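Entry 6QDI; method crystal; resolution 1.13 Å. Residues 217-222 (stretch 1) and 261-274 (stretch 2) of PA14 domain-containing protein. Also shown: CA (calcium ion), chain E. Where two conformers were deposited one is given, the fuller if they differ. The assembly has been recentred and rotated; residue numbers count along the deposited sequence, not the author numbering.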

ATOM      1  N   TYR A 217       1.529  17.963  -5.913  1.00  8.94           N
ATOM      2  CA  TYR A 217       2.674  17.496  -5.126  1.00  9.26           C
ATOM      3  C   TYR A 217       3.131  16.173  -5.702  1.00  9.07           C
ATOM      4  O   TYR A 217       2.337  15.244  -5.887  1.00 10.58           O
ATOM      5  CB  TYR A 217       2.305  17.286  -3.675  1.00  9.69           C
ATOM      6  CG  TYR A 217       1.821  18.519  -2.939  1.00 10.49           C
ATOM      7  CD1 TYR A 217       0.527  18.985  -3.021  1.00 11.94           C
ATOM      8  CD2 TYR A 217       2.704  19.225  -2.149  1.00 14.05           C
ATOM      9  CE1 TYR A 217       0.145  20.140  -2.324  1.00 13.49           C
ATOM     10  CE2 TYR A 217       2.315  20.352  -1.454  1.00 15.55           C
ATOM     11  CZ  TYR A 217       1.031  20.796  -1.558  1.00 15.41           C
ATOM     12  OH  TYR A 217       0.591  21.930  -0.899  1.00 21.26           O
ATOM     13  N   VAL A 218       4.432  16.053  -5.917  1.00  8.35           N
ATOM     14  CA  VAL A 218       5.021  14.777  -6.316  1.00  7.90           C
ATOM     15  C   VAL A 218       6.018  14.388  -5.244  1.00  8.15           C
ATOM     16  O   VAL A 218       7.004  15.109  -4.992  1.00  9.18           O
ATOM     17  CB  VAL A 218       5.720  14.886  -7.672  1.00  8.79           C
ATOM     18  CG1 VAL A 218       6.398  13.590  -8.052  1.00  9.76           C
ATOM     19  CG2 VAL A 218       4.713  15.249  -8.729  1.00 10.11           C
ATOM     20  N   SER A 219       5.775  13.250  -4.602  1.00  7.80           N
ATOM     21  CA  SER A 219       6.717  12.688  -3.614  1.00  8.21           C
ATOM     22  C   SER A 219       7.397  11.505  -4.277  1.00  7.22           C
ATOM     23  O   SER A 219       6.729  10.676  -4.840  1.00  8.97           O
ATOM     24  CB  SER A 219       5.951  12.240  -2.395  1.00  9.89           C
ATOM     25  OG  SER A 219       5.251  13.295  -1.792  1.00 13.15           O
ATOM     26  N   TYR A 220       8.716  11.447  -4.228  1.00  7.82           N
ATOM     27  CA  TYR A 220       9.480  10.493  -5.050  1.00  8.14           C
ATOM     28  C   TYR A 220      10.686   9.950  -4.303  1.00  7.45           C
ATOM     29  O   TYR A 220      11.309  10.653  -3.475  1.00  8.88           O
ATOM     30  CB  TYR A 220       9.947  11.150  -6.390  1.00  8.90           C
ATOM     31  CG  TYR A 220      10.745  12.421  -6.194  1.00 10.15           C
ATOM     32  CD1 TYR A 220      10.134  13.651  -6.089  1.00 10.92           C
ATOM     33  CD2 TYR A 220      12.142  12.410  -6.059  1.00 11.71           C
ATOM     34  CE1 TYR A 220      10.849  14.812  -5.822  1.00 11.94           C
ATOM     35  CE2 TYR A 220      12.845  13.586  -5.840  1.00 12.20           C
ATOM     36  CZ  TYR A 220      12.204  14.771  -5.691  1.00 14.29           C
ATOM     37  OH  TYR A 220      12.859  15.962  -5.440  1.00 16.74           O
ATOM     38  N   ASP A 221      11.028   8.723  -4.695  1.00  6.77           N
ATOM     39  CA  ASP A 221      12.315   8.115  -4.349  1.00  7.10           C
ATOM     40  C   ASP A 221      12.666   7.362  -5.636  1.00  6.68           C
ATOM     41  O   ASP A 221      12.040   6.326  -5.884  1.00  6.88           O
ATOM     42  CB  ASP A 221      12.174   7.140  -3.185  1.00  7.88           C
ATOM     43  CG  ASP A 221      13.424   6.345  -2.925  1.00  7.67           C
ATOM     44  OD1 ASP A 221      14.349   6.370  -3.811  1.00  7.77           O
ATOM     45  OD2 ASP A 221      13.497   5.694  -1.869  1.00  8.51           O
ATOM     46  N   ASP A 222      13.536   7.878  -6.522  1.00  6.56           N
ATOM     47  CA  ASP A 222      14.500   8.924  -6.279  1.00  7.36           C
ATOM     48  C   ASP A 222      14.692   9.958  -7.375  1.00  7.45           C
ATOM     49  O   ASP A 222      15.540  10.826  -7.222  1.00  8.95           O
ATOM     50  CB  ASP A 222      15.859   8.339  -5.818  1.00  7.72           C
ATOM     51  CG  ASP A 222      16.392   7.345  -6.780  1.00  7.77           C
ATOM     52  OD1 ASP A 222      16.902   7.777  -7.861  1.00  9.31           O
ATOM     53  OD2 ASP A 222      16.323   6.117  -6.529  1.00  7.89           O
ATOM     54  N   MET A 261       2.309  14.576 -18.047  1.00  6.52           N
ATOM     55  CA  MET A 261       3.346  13.552 -18.261  1.00  6.37           C
ATOM     56  C   MET A 261       4.165  13.536 -16.978  1.00  6.39           C
ATOM     57  O   MET A 261       4.745  14.550 -16.580  1.00  7.22           O
ATOM     58  CB  MET A 261       4.226  13.865 -19.462  1.00  7.74           C
ATOM     59  CG  MET A 261       5.300  12.805 -19.692  1.00  8.36           C
ATOM     60  SD  MET A 261       6.358  13.120 -21.092  1.00 10.88           S
ATOM     61  CE  MET A 261       5.253  13.053 -22.440  1.00 12.37           C
ATOM     62  N   LEU A 262       4.174  12.378 -16.311  1.00  6.16           N
ATOM     63  CA  LEU A 262       4.895  12.193 -15.059  1.00  6.22           C
ATOM     64  C   LEU A 262       5.933  11.123 -15.316  1.00  6.41           C
ATOM     65  O   LEU A 262       5.597   9.978 -15.672  1.00  6.65           O
ATOM     66  CB  LEU A 262       3.946  11.825 -13.929  1.00  7.17           C
ATOM     67  CG  LEU A 262       4.574  11.494 -12.593  1.00  8.52           C
ATOM     68  CD1 LEU A 262       5.337  12.632 -12.005  1.00 10.42           C
ATOM     69  CD2 LEU A 262       3.510  11.017 -11.634  1.00 10.68           C
ATOM     70  N   LEU A 263       7.200  11.494 -15.160  1.00  6.54           N
ATOM     71  CA  LEU A 263       8.326  10.572 -15.346  0.60  7.04           C
ATOM     72  C   LEU A 263       8.901  10.260 -13.970  1.00  6.86           C
ATOM     73  O   LEU A 263       9.005  11.140 -13.132  1.00  7.90           O
ATOM     74  CB  LEU A 263       9.424  11.213 -16.213  0.60  7.67           C
ATOM     75  CG  LEU A 263       9.081  11.644 -17.643  0.60  8.36           C
ATOM     76  CD1 LEU A 263       8.077  10.731 -18.319  0.60  8.11           C
ATOM     77  CD2 LEU A 263       8.565  13.071 -17.744  0.60  8.60           C
ATOM     78  N   TYR A 264       9.261   8.998 -13.774  1.00  6.31           N
ATOM     79  CA  TYR A 264       9.718   8.516 -12.480  1.00  6.44           C
ATOM     80  C   TYR A 264      10.861   7.543 -12.650  1.00  6.29           C
ATOM     81  O   TYR A 264      10.853   6.756 -13.597  1.00  6.62           O
ATOM     82  CB  TYR A 264       8.517   7.814 -11.768  1.00  6.76           C
ATOM     83  CG  TYR A 264       9.017   6.991 -10.615  1.00  6.69           C
ATOM     84  CD1 TYR A 264       9.492   7.596  -9.446  1.00  6.96           C
ATOM     85  CD2 TYR A 264       9.213   5.643 -10.770  1.00  6.60           C
ATOM     86  CE1 TYR A 264      10.137   6.853  -8.489  1.00  6.61           C
ATOM     87  CE2 TYR A 264       9.881   4.917  -9.817  1.00  6.52           C
ATOM     88  CZ  TYR A 264      10.356   5.527  -8.680  1.00  6.48           C
ATOM     89  OH  TYR A 264      11.032   4.756  -7.743  1.00  7.11           O
ATOM     90  N   ARG A 265      11.812   7.537 -11.700  1.00  6.38           N
ATOM     91  CA  ARG A 265      12.834   6.511 -11.702  1.00  6.43           C
ATOM     92  C   ARG A 265      13.246   6.105 -10.292  1.00  6.67           C
ATOM     93  O   ARG A 265      13.251   6.923  -9.350  1.00  7.06           O
ATOM     94  CB  ARG A 265      14.079   6.982 -12.452  1.00  6.71           C
ATOM     95  CG  ARG A 265      14.829   8.078 -11.753  1.00  7.34           C
ATOM     96  CD  ARG A 265      15.672   8.923 -12.625  1.00  8.38           C
ATOM     97  NE  ARG A 265      16.570   8.204 -13.479  1.00  9.00           N
ATOM     98  CZ  ARG A 265      17.652   8.753 -14.022  1.00 10.21           C
ATOM     99  NH1 ARG A 265      18.016   9.981 -13.720  1.00 12.47           N
ATOM    100  NH2 ARG A 265      18.381   8.026 -14.843  1.00 11.44           N
ATOM    101  N   ASN A 266      13.626   4.838 -10.200  1.00  6.59           N
ATOM    102  CA  ASN A 266      14.414   4.335  -9.067  1.00  6.84           C
ATOM    103  C   ASN A 266      15.795   4.048  -9.629  1.00  7.00           C
ATOM    104  O   ASN A 266      15.927   3.370 -10.647  1.00  7.52           O
ATOM    105  CB  ASN A 266      13.817   3.050  -8.490  1.00  7.17           C
ATOM    106  CG  ASN A 266      14.458   2.666  -7.159  1.00  6.96           C
ATOM    107  OD1 ASN A 266      15.308   3.388  -6.637  1.00  7.75           O
ATOM    108  ND2 ASN A 266      14.058   1.542  -6.601  1.00  6.91           N
ATOM    109  N   THR A 267      16.827   4.534  -8.948  1.00  7.21           N
ATOM    110  CA  THR A 267      18.208   4.281  -9.339  1.00  8.53           C
ATOM    111  C   THR A 267      18.961   3.390  -8.349  1.00  8.98           C
ATOM    112  O   THR A 267      20.134   3.110  -8.561  1.00 10.47           O
ATOM    113  CB  THR A 267      18.995   5.583  -9.593  1.00  8.58           C
ATOM    114  OG1 THR A 267      19.059   6.351  -8.393  1.00  9.29           O
ATOM    115  CG2 THR A 267      18.399   6.398 -10.731  1.00  9.56           C
ATOM    116  N   GLY A 268      18.282   2.974  -7.276  1.00  8.27           N
ATOM    117  CA  GLY A 268      18.887   2.067  -6.324  1.00  8.48           C
ATOM    118  C   GLY A 268      18.082   2.100  -5.009  1.00  8.10           C
ATOM    119  O   GLY A 268      17.461   3.100  -4.645  1.00  8.13           O
ATOM    120  N   LEU A 269      18.182   1.009  -4.260  1.00  7.97           N
ATOM    121  CA  LEU A 269      17.476   0.848  -3.001  1.00  8.30           C
ATOM    122  C   LEU A 269      15.972   1.006  -3.238  1.00  7.61           C
ATOM    123  O   LEU A 269      15.445   0.441  -4.194  1.00  8.07           O
ATOM    124  CB  LEU A 269      18.023   1.777  -1.898  1.00  9.39           C
ATOM    125  CG  LEU A 269      19.528   1.792  -1.665  1.00 11.10           C
ATOM    126  CD1 LEU A 269      19.844   2.713  -0.485  1.00 12.04           C
ATOM    127  CD2 LEU A 269      20.035   0.408  -1.364  1.00 12.01           C
ATOM    128  N   ALA A 270      15.242   1.650  -2.325  1.00  7.83           N
ATOM    129  CA  ALA A 270      13.807   1.642  -2.417  1.00  7.44           C
ATOM    130  C   ALA A 270      13.271   2.555  -3.507  1.00  7.10           C
ATOM    131  O   ALA A 270      13.989   3.415  -4.044  1.00  7.46           O
ATOM    132  CB  ALA A 270      13.221   2.022  -1.049  1.00  8.83           C
ATOM    133  N   GLY A 271      11.994   2.370  -3.828  1.00  6.46           N
ATOM    134  CA  GLY A 271      11.319   3.170  -4.856  1.00  6.44           C
ATOM    135  C   GLY A 271       9.897   3.470  -4.458  1.00  6.00           C
ATOM    136  O   GLY A 271       9.176   2.589  -3.958  1.00  6.47           O
ATOM    137  N   SER A 272       9.477   4.716  -4.714  1.00  6.07           N
ATOM    138  CA  SER A 272       8.117   5.154  -4.377  1.00  6.26           C
ATOM    139  C   SER A 272       7.824   6.427  -5.153  1.00  6.24           C
ATOM    140  O   SER A 272       8.746   7.180  -5.506  1.00  6.29           O
ATOM    141  CB  SER A 272       7.968   5.373  -2.855  1.00  6.81           C
ATOM    142  OG  SER A 272       8.911   6.337  -2.387  1.00  8.17           O
ATOM    143  N   ILE A 273       6.538   6.647  -5.421  1.00  6.24           N
ATOM    144  CA  ILE A 273       6.112   7.849  -6.121  1.00  7.25           C
ATOM    145  C   ILE A 273       4.622   8.031  -5.855  1.00  6.61           C
ATOM    146  O   ILE A 273       3.835   7.093  -6.008  1.00  7.02           O
ATOM    147  CB  ILE A 273       6.441   7.799  -7.642  1.00  8.59           C
ATOM    148  CG1 ILE A 273       5.893   8.959  -8.392  1.00 12.11           C
ATOM    149  CG2 ILE A 273       5.919   6.559  -8.310  1.00  9.37           C
ATOM    150  CD1 ILE A 273       6.706  10.167  -8.402  1.00 13.72           C
ATOM    151  N   ARG A 274       4.235   9.252  -5.505  1.00  7.21           N
ATOM    152  CA  ARG A 274       2.844   9.610  -5.339  1.00  7.62           C
ATOM    153  C   ARG A 274       2.592  10.945  -6.035  1.00  7.23           C
ATOM    154  O   ARG A 274       3.388  11.888  -5.939  1.00  9.50           O
ATOM    155  CB  ARG A 274       2.499   9.750  -3.877  1.00 10.74           C
ATOM    156  CG  ARG A 274       2.944   8.616  -3.003  1.00 18.49           C
ATOM    157  NE  ARG A 274       3.819   6.775  -1.814  1.00 30.72           N
ATOM    158  CZ  ARG A 274       3.249   6.114  -0.824  1.00 17.96           C
ATOM    159  NH1 ARG A 274       2.027   5.572  -0.933  1.00 15.83           N
ATOM    160  NH2 ARG A 274       3.955   5.806   0.284  1.00 18.70           N
TER
HETATM  161 CA    CA E 404      15.803   4.708  -4.664  0.95  7.28          CA
HETATM  162  O   HOH W   1       2.964  13.660  -3.217  1.00 13.88           O
HETATM  163  O   HOH W   2      10.896   5.013  -0.978  1.00 13.11           O

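Strands 217-220 and 271-274 run antiparallel, their axes 4.7 Å apart at closest approach and their directions 173° apart. S219 and R274 form a hydrogen-bonded pair (S219 N to R274 O, 3.1 Å; R274 N to S219 O, 2.9 Å), and D221 and S272 form the next (D221 N to S272 O, 2.9 Å; S272 N to D221 O, 3.2 Å). Between them lies the non-hydrogen-bonded pair Y220-I273, where the CA atoms draw in to 4.4 Å. A cis peptide precedes D222 as the chain turns its corner, and D222 N now donates to R265 O (3.0 Å), so the backbone reaches the other strand, 261-266. D221 O also accepts from Y264 OH (2.6 Å), at the edge of that ring; a CB on G271 would clash with this hydroxyl.

I273 CD1 packs against V218 CG1 (3.5 Å) and Y220 CB (3.9 Å). On the face bearing D221 and S272, water 2 bridges D221 OD2 and S272 OG, 2.8 Å from each. Calcium gathers D221 OD1, D222 OD2 and N266 OD1 (each 2.4 Å) with G268 O and A270 O (each 2.3 Å), which explains the close approach of D222 OD2 to N266 OD1 (2.9 Å), two oxygens sharing the metal. T267 steadies the D222 carboxylate, OG1 donating to OD1 (2.6 Å) and N to OD2 (2.9 Å).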